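Local coordinates for cycloalternan-forming enzyme (Listeria monocytogenes serovar 1/2a, PDB 5F7U), which belongs to glycosyl hydrolase family 31, building several beta domains around a TIM barrel, and binds glycans and magnesium ions, at residues S152-D157 / D334-S339; F365-S370 / N390-T395; V625-W630 / K710-N715. The protein carries 1 engineered substitution. All coordinates share one frame; numbering follows the deposited sequence.

Contact 1 (S152-D157 / D334-S339)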
loop_
_atom_site.group_PDB
_atom_site.type_symbol
_atom_site.label_atom_id
_atom_site.label_comp_id
_atom_site.label_asym_id
_atom_site.label_seq_id
_atom_site.Cartn_x
_atom_site.Cartn_y
_atom_site.Cartn_z
ATOM N N SER A 152 22.743 -17.509 -8.187
ATOM C CA SER A 152 21.738 -18.377 -8.766
ATOM C C SER A 152 20.613 -17.525 -9.329
ATOM O O SER A 152 20.494 -16.333 -9.007
ATOM C CB SER A 152 21.201 -19.384 -7.732
ATOM O OG SER A 152 20.624 -18.723 -6.612
ATOM N N PHE A 153 19.781 -18.143 -10.160
ATOM C CA PHE A 153 18.659 -17.438 -10.770
ATOM C C PHE A 153 17.347 -17.947 -10.229
ATOM O O PHE A 153 16.942 -19.053 -10.521
ATOM C CB PHE A 153 18.741 -17.557 -12.304
ATOM C CG PHE A 153 19.886 -16.782 -12.887
ATOM C CD1 PHE A 153 19.780 -15.401 -13.085
ATOM C CD2 PHE A 153 21.110 -17.415 -13.171
ATOM C CE1 PHE A 153 20.857 -14.664 -13.594
ATOM C CE2 PHE A 153 22.184 -16.681 -13.676
ATOM C CZ PHE A 153 22.059 -15.305 -13.887
ATOM N N GLU A 154 16.683 -17.130 -9.420
ATOM C CA GLU A 154 15.316 -17.439 -8.993
ATOM C C GLU A 154 14.402 -17.520 -10.229
ATOM O O GLU A 154 13.509 -18.357 -10.299
ATOM C CB GLU A 154 14.839 -16.395 -7.970
ATOM C CG GLU A 154 13.487 -16.690 -7.318
ATOM C CD GLU A 154 12.294 -16.283 -8.164
ATOM O OE1 GLU A 154 12.436 -15.390 -9.028
ATOM O OE2 GLU A 154 11.201 -16.856 -7.991
ATOM N N ASP A 155 14.662 -16.646 -11.199
ATOM C CA ASP A 155 14.150 -16.793 -12.559
ATOM C C ASP A 155 15.165 -16.145 -13.484
ATOM O O ASP A 155 16.149 -15.568 -13.022
ATOM C CB ASP A 155 12.733 -16.169 -12.704
ATOM C CG ASP A 155 11.941 -16.715 -13.906
ATOM O OD1 ASP A 155 12.467 -17.505 -14.752
ATOM O OD2 ASP A 155 10.745 -16.347 -14.034
ATOM N N LEU A 156 14.955 -16.243 -14.793
ATOM C CA LEU A 156 15.944 -15.712 -15.729
ATOM C C LEU A 156 16.129 -14.191 -15.594
ATOM O O LEU A 156 17.137 -13.645 -16.029
ATOM C CB LEU A 156 15.620 -16.140 -17.158
ATOM C CG LEU A 156 15.562 -17.668 -17.364
ATOM C CD1 LEU A 156 15.316 -17.964 -18.831
ATOM C CD2 LEU A 156 16.842 -18.347 -16.872
ATOM N N ASP A 157 15.166 -13.534 -14.946
ATOM C CA ASP A 157 15.246 -12.084 -14.693
ATOM C C ASP A 157 15.447 -11.682 -13.216
ATOM O O ASP A 157 15.297 -10.513 -12.885
ATOM C CB ASP A 157 14.008 -11.364 -15.278
ATOM C CG ASP A 157 12.682 -11.870 -14.715
ATOM O OD1 ASP A 157 12.659 -12.665 -13.754
ATOM O OD2 ASP A 157 11.631 -11.476 -15.264
ATOM N N ASP A 334 21.960 -12.991 2.083
ATOM C CA ASP A 334 21.112 -13.523 1.011
ATOM C C ASP A 334 20.284 -12.359 0.466
ATOM O O ASP A 334 19.435 -11.807 1.177
ATOM C CB ASP A 334 20.228 -14.618 1.620
ATOM C CG ASP A 334 19.321 -15.310 0.609
ATOM O OD1 ASP A 334 19.375 -15.039 -0.605
ATOM O OD2 ASP A 334 18.530 -16.160 1.068
ATOM N N TYR A 335 20.543 -11.954 -0.779
ATOM C CA TYR A 335 19.753 -10.850 -1.364
ATOM C C TYR A 335 19.498 -11.042 -2.850
ATOM O O TYR A 335 20.196 -11.809 -3.517
ATOM C CB TYR A 335 20.363 -9.465 -1.057
ATOM C CG TYR A 335 21.686 -9.152 -1.733
ATOM C CD1 TYR A 335 22.881 -9.635 -1.206
ATOM C CD2 TYR A 335 21.737 -8.335 -2.878
ATOM C CE1 TYR A 335 24.115 -9.364 -1.814
ATOM C CE2 TYR A 335 22.964 -8.048 -3.499
ATOM C CZ TYR A 335 24.140 -8.565 -2.952
ATOM O OH TYR A 335 25.373 -8.329 -3.512
ATOM N N TYR A 336 18.474 -10.364 -3.350
ATOM C CA TYR A 336 18.058 -10.543 -4.731
ATOM C C TYR A 336 18.088 -9.210 -5.448
ATOM O O TYR A 336 17.716 -8.175 -4.869
ATOM C CB TYR A 336 16.636 -11.074 -4.817
ATOM C CG TYR A 336 16.360 -12.420 -4.189
ATOM C CD1 TYR A 336 16.188 -12.557 -2.791
ATOM C CD2 TYR A 336 16.172 -13.553 -4.988
ATOM C CE1 TYR A 336 15.901 -13.813 -2.223
ATOM C CE2 TYR A 336 15.878 -14.795 -4.433
ATOM C CZ TYR A 336 15.745 -14.916 -3.061
ATOM O OH TYR A 336 15.430 -16.169 -2.566
ATOM N N VAL A 337 18.533 -9.233 -6.707
ATOM C CA VAL A 337 18.313 -8.113 -7.616
ATOM C C VAL A 337 17.278 -8.584 -8.644
ATOM O O VAL A 337 17.515 -9.531 -9.381
ATOM C CB VAL A 337 19.621 -7.632 -8.291
ATOM C CG1 VAL A 337 19.325 -6.515 -9.298
ATOM C CG2 VAL A 337 20.629 -7.185 -7.231
ATOM N N ILE A 338 16.146 -7.894 -8.666
ATOM C CA ILE A 338 14.937 -8.350 -9.337
ATOM C C ILE A 338 14.669 -7.447 -10.530
ATOM O O ILE A 338 14.515 -6.233 -10.368
ATOM C CB ILE A 338 13.736 -8.306 -8.363
ATOM C CG1 ILE A 338 14.072 -9.097 -7.075
ATOM C CG2 ILE A 338 12.487 -8.859 -9.049
ATOM C CD1 ILE A 338 12.973 -9.066 -6.028
ATOM N N SER A 339 14.642 -8.047 -11.720
ATOM C CA SER A 339 14.215 -7.356 -12.931
ATOM C C SER A 339 12.847 -7.920 -13.339
ATOM O O SER A 339 12.264 -8.735 -12.619
ATOM C CB SER A 339 15.257 -7.553 -14.033
ATOM O OG SER A 339 14.872 -6.868 -15.221
#
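Glu154 has CG anti to its backbone N (chi1 -173°) and bends at chi2, while Tyr336 sets its CG anti to the carbonyl carbon. The backbone brings Glu154 CB to the edge of the phenol ring, 4.0 Å from Tyr336 CE2 and near the ring plane, and the anti torsion carries Glu154 CG along the same edge, 4.2 Å from Tyr336 CE2. The two side chains cross almost at right angles, an edge contact rather than a stack. Farther along, the backbone does the joining: Ser339 N donates to Asp157 O at 2.8 Å, nearly along the C=O axis (169°), and Ser339 CB lies 3.2 Å from Asp157 O. Asp157 CG sits in the crowded position between its own N and carbonyl carbon (chi1 58°), 3.8 Å from Ser339 O; that oxygen accepts a hydrogen bond from Asn349 ND2 of helix 343-354. A bound magnesium ion is about 4 Å from the Asp157 side chain. Glu154 and Asp155 both face one residue of strand 158-164, a classic beta bulge, where the chain turns a corner at Glu154. That strand pairs with both 148-153 and 333-338, so the contact joins corner and strand end in the mutarotase-like beta region of family 31.

Contact 2 (F365-S370 / N390-T395)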
loop_
_atom_site.group_PDB
_atom_site.type_symbol
_atom_site.label_atom_id
_atom_site.label_comp_id
_atom_site.label_asym_id
_atom_site.label_seq_id
_atom_site.Cartn_x
_atom_site.Cartn_y
_atom_site.Cartn_z
ATOM N N PHE A 365 -14.168 -5.333 0.341
ATOM C CA PHE A 365 -13.977 -4.150 -0.525
ATOM C C PHE A 365 -15.109 -3.126 -0.506
ATOM O O PHE A 365 -15.070 -2.140 -1.254
ATOM C CB PHE A 365 -13.598 -4.625 -1.930
ATOM C CG PHE A 365 -12.315 -5.386 -1.915
ATOM C CD1 PHE A 365 -11.096 -4.703 -1.893
ATOM C CD2 PHE A 365 -12.321 -6.780 -1.792
ATOM C CE1 PHE A 365 -9.890 -5.395 -1.779
ATOM C CE2 PHE A 365 -11.127 -7.481 -1.679
ATOM C CZ PHE A 365 -9.906 -6.790 -1.682
ATOM N N GLY A 366 -16.110 -3.356 0.346
ATOM C CA GLY A 366 -17.122 -2.337 0.618
ATOM C C GLY A 366 -16.729 -1.498 1.832
ATOM O O GLY A 366 -15.610 -1.640 2.375
ATOM N N LEU A 367 -17.639 -0.647 2.298
ATOM C CA LEU A 367 -17.289 0.221 3.421
ATOM C C LEU A 367 -17.249 -0.566 4.741
ATOM O O LEU A 367 -18.173 -1.335 5.024
ATOM C CB LEU A 367 -18.294 1.365 3.565
ATOM C CG LEU A 367 -18.188 2.292 4.793
ATOM C CD1 LEU A 367 -16.867 3.068 4.770
ATOM C CD2 LEU A 367 -19.393 3.239 4.796
ATOM N N TRP A 368 -16.189 -0.331 5.522
ATOM C CA TRP A 368 -16.089 -0.824 6.891
ATOM C C TRP A 368 -16.450 0.260 7.883
ATOM O O TRP A 368 -15.909 1.358 7.801
ATOM C CB TRP A 368 -14.666 -1.252 7.213
ATOM C CG TRP A 368 -14.166 -2.442 6.478
ATOM C CD1 TRP A 368 -13.928 -2.542 5.135
ATOM C CD2 TRP A 368 -13.778 -3.691 7.061
ATOM N NE1 TRP A 368 -13.423 -3.807 4.842
ATOM C CE2 TRP A 368 -13.338 -4.529 6.006
ATOM C CE3 TRP A 368 -13.787 -4.196 8.372
ATOM C CZ2 TRP A 368 -12.884 -5.837 6.217
ATOM C CZ3 TRP A 368 -13.340 -5.535 8.581
ATOM C CH2 TRP A 368 -12.888 -6.321 7.500
ATOM N N MET A 369 -17.346 -0.061 8.827
ATOM C CA MET A 369 -17.727 0.872 9.918
ATOM C C MET A 369 -17.104 0.443 11.228
ATOM O O MET A 369 -17.162 -0.727 11.597
ATOM C CB MET A 369 -19.247 0.877 10.105
ATOM C CG MET A 369 -19.993 1.058 8.792
ATOM S SD MET A 369 -21.672 1.679 9.025
ATOM C CE MET A 369 -22.340 0.454 10.155
ATOM N N SER A 370 -16.552 1.401 11.961
ATOM C CA SER A 370 -15.840 1.083 13.200
ATOM C C SER A 370 -15.901 2.306 14.108
ATOM O O SER A 370 -15.938 3.426 13.607
ATOM C CB SER A 370 -14.384 0.723 12.885
ATOM O OG SER A 370 -13.631 0.483 14.073
ATOM N N ASN A 390 -29.733 6.426 6.761
ATOM C CA ASN A 390 -28.903 7.317 5.952
ATOM C C ASN A 390 -28.456 6.694 4.624
ATOM O O ASN A 390 -27.575 7.239 3.939
ATOM C CB ASN A 390 -27.710 7.801 6.794
ATOM C CG ASN A 390 -28.135 8.785 7.874
ATOM O OD1 ASN A 390 -28.413 9.941 7.572
ATOM N ND2 ASN A 390 -28.236 8.327 9.123
ATOM N N ASP A 391 -29.073 5.565 4.264
ATOM C CA ASP A 391 -28.776 4.842 3.017
ATOM C C ASP A 391 -27.271 4.605 2.806
ATOM O O ASP A 391 -26.705 4.978 1.768
ATOM C CB ASP A 391 -29.406 5.573 1.813
ATOM C CG ASP A 391 -30.915 5.754 1.959
ATOM O OD1 ASP A 391 -31.605 4.776 2.302
ATOM O OD2 ASP A 391 -31.416 6.878 1.729
ATOM N N ILE A 392 -26.651 4.000 3.822
ATOM C CA ILE A 392 -25.216 3.697 3.807
ATOM C C ILE A 392 -25.076 2.167 3.778
ATOM O O ILE A 392 -25.094 1.522 4.836
ATOM C CB ILE A 392 -24.476 4.330 5.025
ATOM C CG1 ILE A 392 -24.733 5.840 5.148
ATOM C CG2 ILE A 392 -22.980 3.988 4.992
ATOM C CD1 ILE A 392 -24.231 6.695 3.980
ATOM N N PRO A 393 -24.937 1.581 2.572
ATOM C CA PRO A 393 -24.865 0.129 2.434
ATOM C C PRO A 393 -23.441 -0.414 2.693
ATOM O O PRO A 393 -22.796 -0.990 1.814
ATOM C CB PRO A 393 -25.327 -0.079 0.996
ATOM C CG PRO A 393 -24.761 1.112 0.285
ATOM C CD PRO A 393 -24.988 2.240 1.250
ATOM N N ALA A 394 -22.984 -0.267 3.928
ATOM C CA ALA A 394 -21.677 -0.754 4.327
ATOM C C ALA A 394 -21.662 -2.284 4.303
ATOM O O ALA A 394 -22.727 -2.926 4.319
ATOM C CB ALA A 394 -21.330 -0.232 5.726
ATOM N N THR A 395 -20.459 -2.867 4.261
ATOM C CA THR A 395 -20.327 -4.332 4.259
ATOM C C THR A 395 -19.479 -4.883 5.399
ATOM O O THR A 395 -19.518 -6.086 5.672
ATOM C CB THR A 395 -19.759 -4.856 2.932
ATOM O OG1 THR A 395 -18.480 -4.263 2.698
ATOM C CG2 THR A 395 -20.720 -4.539 1.775
HETATM O O HOH W 1 -20.138 -0.772 1.029
#
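Leu367 O is the best-held polar atom: one hydrogen bond grips it from Thr395 N, which approaches in the carbonyl plane at 2.9 Å with an N-H...O angle of 154°, and a second probably comes from the backbone of Gly396. The N-H of Leu367 turns to a water, 2.8 Å from Leu367 N, which accepts from it and donates a hydrogen bond to Pro393 O, likewise 2.8 Å from the water oxygen. Thr395 OG1, in the crowded position between its own N and carbonyl carbon (chi1 59°), rests against the bare backbone of Gly366, 3.1 Å from Gly366 CA, while its hydrogen bond goes to Trp363 O. These links close the first beta-alpha-beta crossover of the TIM barrel: strand 367-369, helix 377-389, then the parallel neighbour 396-399. The helix ends in a Schellman motif with Asp391 at positive phi, and an inverse gamma turn centred on Pro393 brings the chain to the sheet. Beside the polar links, Ala394 CB lies against Leu367 O at 3.4 Å and Met369 CG at 3.6 Å, with the Leu367 side chain on it more loosely, Leu367 CB to Ala394 CB 4.1 Å. Leu367, its CG anti to the backbone N (chi1 173°), reaches past the alanine so that CD2 meets Ile392 CG2 at 3.7 Å, the two branched chains crossing obliquely. Leu695 of helix 687-700 covers Leu367 and Ile392, and Trp676 of helix 675-682 lies against Met369 and Ile392.

Contact 3 (V625-W630 / K710-N715)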
loop_
_atom_site.group_PDB
_atom_site.type_symbol
_atom_site.label_atom_id
_atom_site.label_comp_id
_atom_site.label_asym_id
_atom_site.label_seq_id
_atom_site.Cartn_x
_atom_site.Cartn_y
_atom_site.Cartn_z
ATOM N N VAL A 625 2.061 -4.819 -0.491
ATOM C CA VAL A 625 0.913 -4.779 0.435
ATOM C C VAL A 625 -0.156 -3.927 -0.263
ATOM O O VAL A 625 -0.135 -2.696 -0.206
ATOM C CB VAL A 625 1.301 -4.235 1.833
ATOM C CG1 VAL A 625 0.072 -4.143 2.748
ATOM C CG2 VAL A 625 2.344 -5.144 2.465
ATOM N N SER A 626 -1.064 -4.613 -0.948
ATOM C CA SER A 626 -2.031 -3.980 -1.843
ATOM C C SER A 626 -3.355 -3.710 -1.139
ATOM O O SER A 626 -3.996 -2.701 -1.410
ATOM C CB SER A 626 -2.254 -4.928 -3.025
ATOM O OG SER A 626 -3.259 -4.478 -3.928
ATOM N N TYR A 627 -3.763 -4.617 -0.245
ATOM C CA TYR A 627 -5.069 -4.470 0.426
ATOM C C TYR A 627 -4.887 -3.580 1.635
ATOM O O TYR A 627 -4.820 -4.050 2.784
ATOM C CB TYR A 627 -5.653 -5.821 0.824
ATOM C CG TYR A 627 -5.946 -6.771 -0.334
ATOM C CD1 TYR A 627 -5.953 -6.340 -1.688
ATOM C CD2 TYR A 627 -6.207 -8.116 -0.065
ATOM C CE1 TYR A 627 -6.217 -7.249 -2.717
ATOM C CE2 TYR A 627 -6.492 -9.019 -1.080
ATOM C CZ TYR A 627 -6.493 -8.591 -2.399
ATOM O OH TYR A 627 -6.755 -9.527 -3.393
ATOM N N TRP A 628 -4.782 -2.284 1.349
ATOM C CA TRP A 628 -4.378 -1.286 2.331
ATOM C C TRP A 628 -5.554 -0.361 2.664
ATOM O O TRP A 628 -6.282 0.076 1.765
ATOM C CB TRP A 628 -3.172 -0.512 1.790
ATOM C CG TRP A 628 -2.736 0.668 2.644
ATOM C CD1 TRP A 628 -1.763 0.675 3.611
ATOM C CD2 TRP A 628 -3.249 1.998 2.582
ATOM N NE1 TRP A 628 -1.654 1.913 4.166
ATOM C CE2 TRP A 628 -2.559 2.751 3.558
ATOM C CE3 TRP A 628 -4.230 2.634 1.786
ATOM C CZ2 TRP A 628 -2.787 4.115 3.753
ATOM C CZ3 TRP A 628 -4.501 3.992 2.010
ATOM C CH2 TRP A 628 -3.759 4.720 2.968
ATOM N N ALA A 629 -5.688 -0.055 3.959
ATOM C CA ALA A 629 -6.727 0.839 4.472
ATOM C C ALA A 629 -6.102 1.965 5.268
ATOM O O ALA A 629 -4.947 1.888 5.669
ATOM C CB ALA A 629 -7.674 0.080 5.393
ATOM N N TRP A 630 -6.922 2.969 5.556
ATOM C CA TRP A 630 -6.583 3.988 6.551
ATOM C C TRP A 630 -7.865 4.387 7.260
ATOM O O TRP A 630 -8.960 4.119 6.750
ATOM C CB TRP A 630 -5.886 5.196 5.893
ATOM C CG TRP A 630 -6.762 6.007 4.945
ATOM C CD1 TRP A 630 -7.421 5.544 3.819
ATOM C CD2 TRP A 630 -7.043 7.405 5.024
ATOM N NE1 TRP A 630 -8.115 6.577 3.216
ATOM C CE2 TRP A 630 -7.891 7.732 3.920
ATOM C CE3 TRP A 630 -6.654 8.424 5.906
ATOM C CZ2 TRP A 630 -8.379 9.043 3.696
ATOM C CZ3 TRP A 630 -7.124 9.747 5.671
ATOM C CH2 TRP A 630 -7.983 10.029 4.579
ATOM N N LYS A 710 -8.330 -9.260 -7.493
ATOM C CA LYS A 710 -7.905 -10.560 -8.000
ATOM C C LYS A 710 -6.592 -10.447 -8.765
ATOM O O LYS A 710 -5.750 -11.335 -8.657
ATOM C CB LYS A 710 -9.009 -11.172 -8.886
ATOM C CG LYS A 710 -8.645 -12.456 -9.626
ATOM C CD LYS A 710 -8.653 -13.672 -8.725
ATOM C CE LYS A 710 -9.109 -14.934 -9.456
ATOM N NZ LYS A 710 -8.514 -15.103 -10.815
ATOM N N ASP A 711 -6.426 -9.356 -9.518
ATOM C CA ASP A 711 -5.180 -9.123 -10.262
ATOM C C ASP A 711 -3.982 -8.952 -9.322
ATOM O O ASP A 711 -2.861 -9.348 -9.652
ATOM C CB ASP A 711 -5.282 -7.926 -11.196
ATOM C CG ASP A 711 -4.276 -8.005 -12.356
ATOM O OD1 ASP A 711 -4.070 -9.111 -12.908
ATOM O OD2 ASP A 711 -3.718 -6.958 -12.729
ATOM N N THR A 712 -4.220 -8.369 -8.149
ATOM C CA THR A 712 -3.160 -8.338 -7.117
ATOM C C THR A 712 -2.755 -9.762 -6.720
ATOM O O THR A 712 -1.566 -10.089 -6.654
ATOM C CB THR A 712 -3.624 -7.605 -5.851
ATOM O OG1 THR A 712 -3.854 -6.230 -6.147
ATOM C CG2 THR A 712 -2.540 -7.719 -4.752
ATOM N N ALA A 713 -3.754 -10.588 -6.434
ATOM C CA ALA A 713 -3.516 -11.940 -5.917
ATOM C C ALA A 713 -2.852 -12.811 -6.974
ATOM O O ALA A 713 -1.951 -13.605 -6.654
ATOM C CB ALA A 713 -4.821 -12.569 -5.434
ATOM N N ASP A 714 -3.283 -12.658 -8.228
ATOM C CA ASP A 714 -2.764 -13.475 -9.332
ATOM C C ASP A 714 -1.444 -12.960 -9.914
ATOM O O ASP A 714 -0.526 -13.755 -10.193
ATOM C CB ASP A 714 -3.804 -13.575 -10.456
ATOM C CG ASP A 714 -5.002 -14.434 -10.084
ATOM O OD1 ASP A 714 -4.982 -15.152 -9.055
ATOM O OD2 ASP A 714 -5.983 -14.392 -10.847
ATOM N N ASN A 715 -1.351 -11.647 -10.113
ATOM C CA ASN A 715 -0.282 -11.050 -10.912
ATOM C C ASN A 715 0.586 -10.027 -10.196
ATOM O O ASN A 715 1.443 -9.387 -10.819
ATOM C CB ASN A 715 -0.888 -10.455 -12.181
ATOM C CG ASN A 715 -1.626 -11.501 -12.994
ATOM O OD1 ASN A 715 -1.131 -12.615 -13.190
ATOM N ND2 ASN A 715 -2.827 -11.168 -13.428
#
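The side chain of Thr712 points from helix 702-715 at the loop that leads into strand 628-631. Its CB lies 4.1 Å from Tyr627 CE1, an oblique approach to the ring in which the two side chains run antiparallel past one another. From CB the branches part. OG1, anti to the carbonyl carbon (chi1 -65°), receives a hydrogen bond from Ser626 OG at 2.9 Å; it is also hydrogen-bonded to Lys717 O, just beyond the helix, and weakly to Ala708 O. CG2, anti to the backbone N, presses on Ser626 CB at 3.3 Å, tighter than usual for two carbons. Both branches of Thr712 thus meet Ser626, OG1 on OG and CG2 on CB. Ser626 has its OG anti to the backbone N (chi1 175°), which extends the hydroxyl to the helix, and the same oxygen accepts from Met719 N. Next to it the Tyr627 ring lies alongside the helix, its OH 4.1 Å from Ala713 CB and hydrogen-bonded to Ala709 O. On the more open side of the helix, Lys710 NZ makes a salt bridge of 2.6 Å to the syn lone pair of Asp714 OD2 and a cation-pi contact with Tyr841. The main hydrogen bonds around the buried serine and threonine run in one direction, from Met719 N through Ser626 OG and Thr712 OG1 to Lys717 O. Each hydroxyl both gives and accepts, which would fix the rotation of both and fastens the end of the helix and the chain after it to the barrel.

In the fold
From the N terminus the three contacts follow in series, none nested or crossed. Contact 1 closes a loop of 176 residues, about half strand and with almost no helix, tying the corner after strand 148-153 to the end of strand 333-338, paired into the same beta region. Contact 2 closes one of just 19, the helix between the first two barrel strands. Contact 3 spans 79 residues, tying the approach to the seventh strand to helix 702-715. The eighth strand, 657-660, lies between the strands of contacts 2 and 3, whose centres are 20 Å apart; Phe365 and Tyr627 meet edge-to-face and join them directly. Contact 1 stands apart: its centre is 43 Å from that of contact 2.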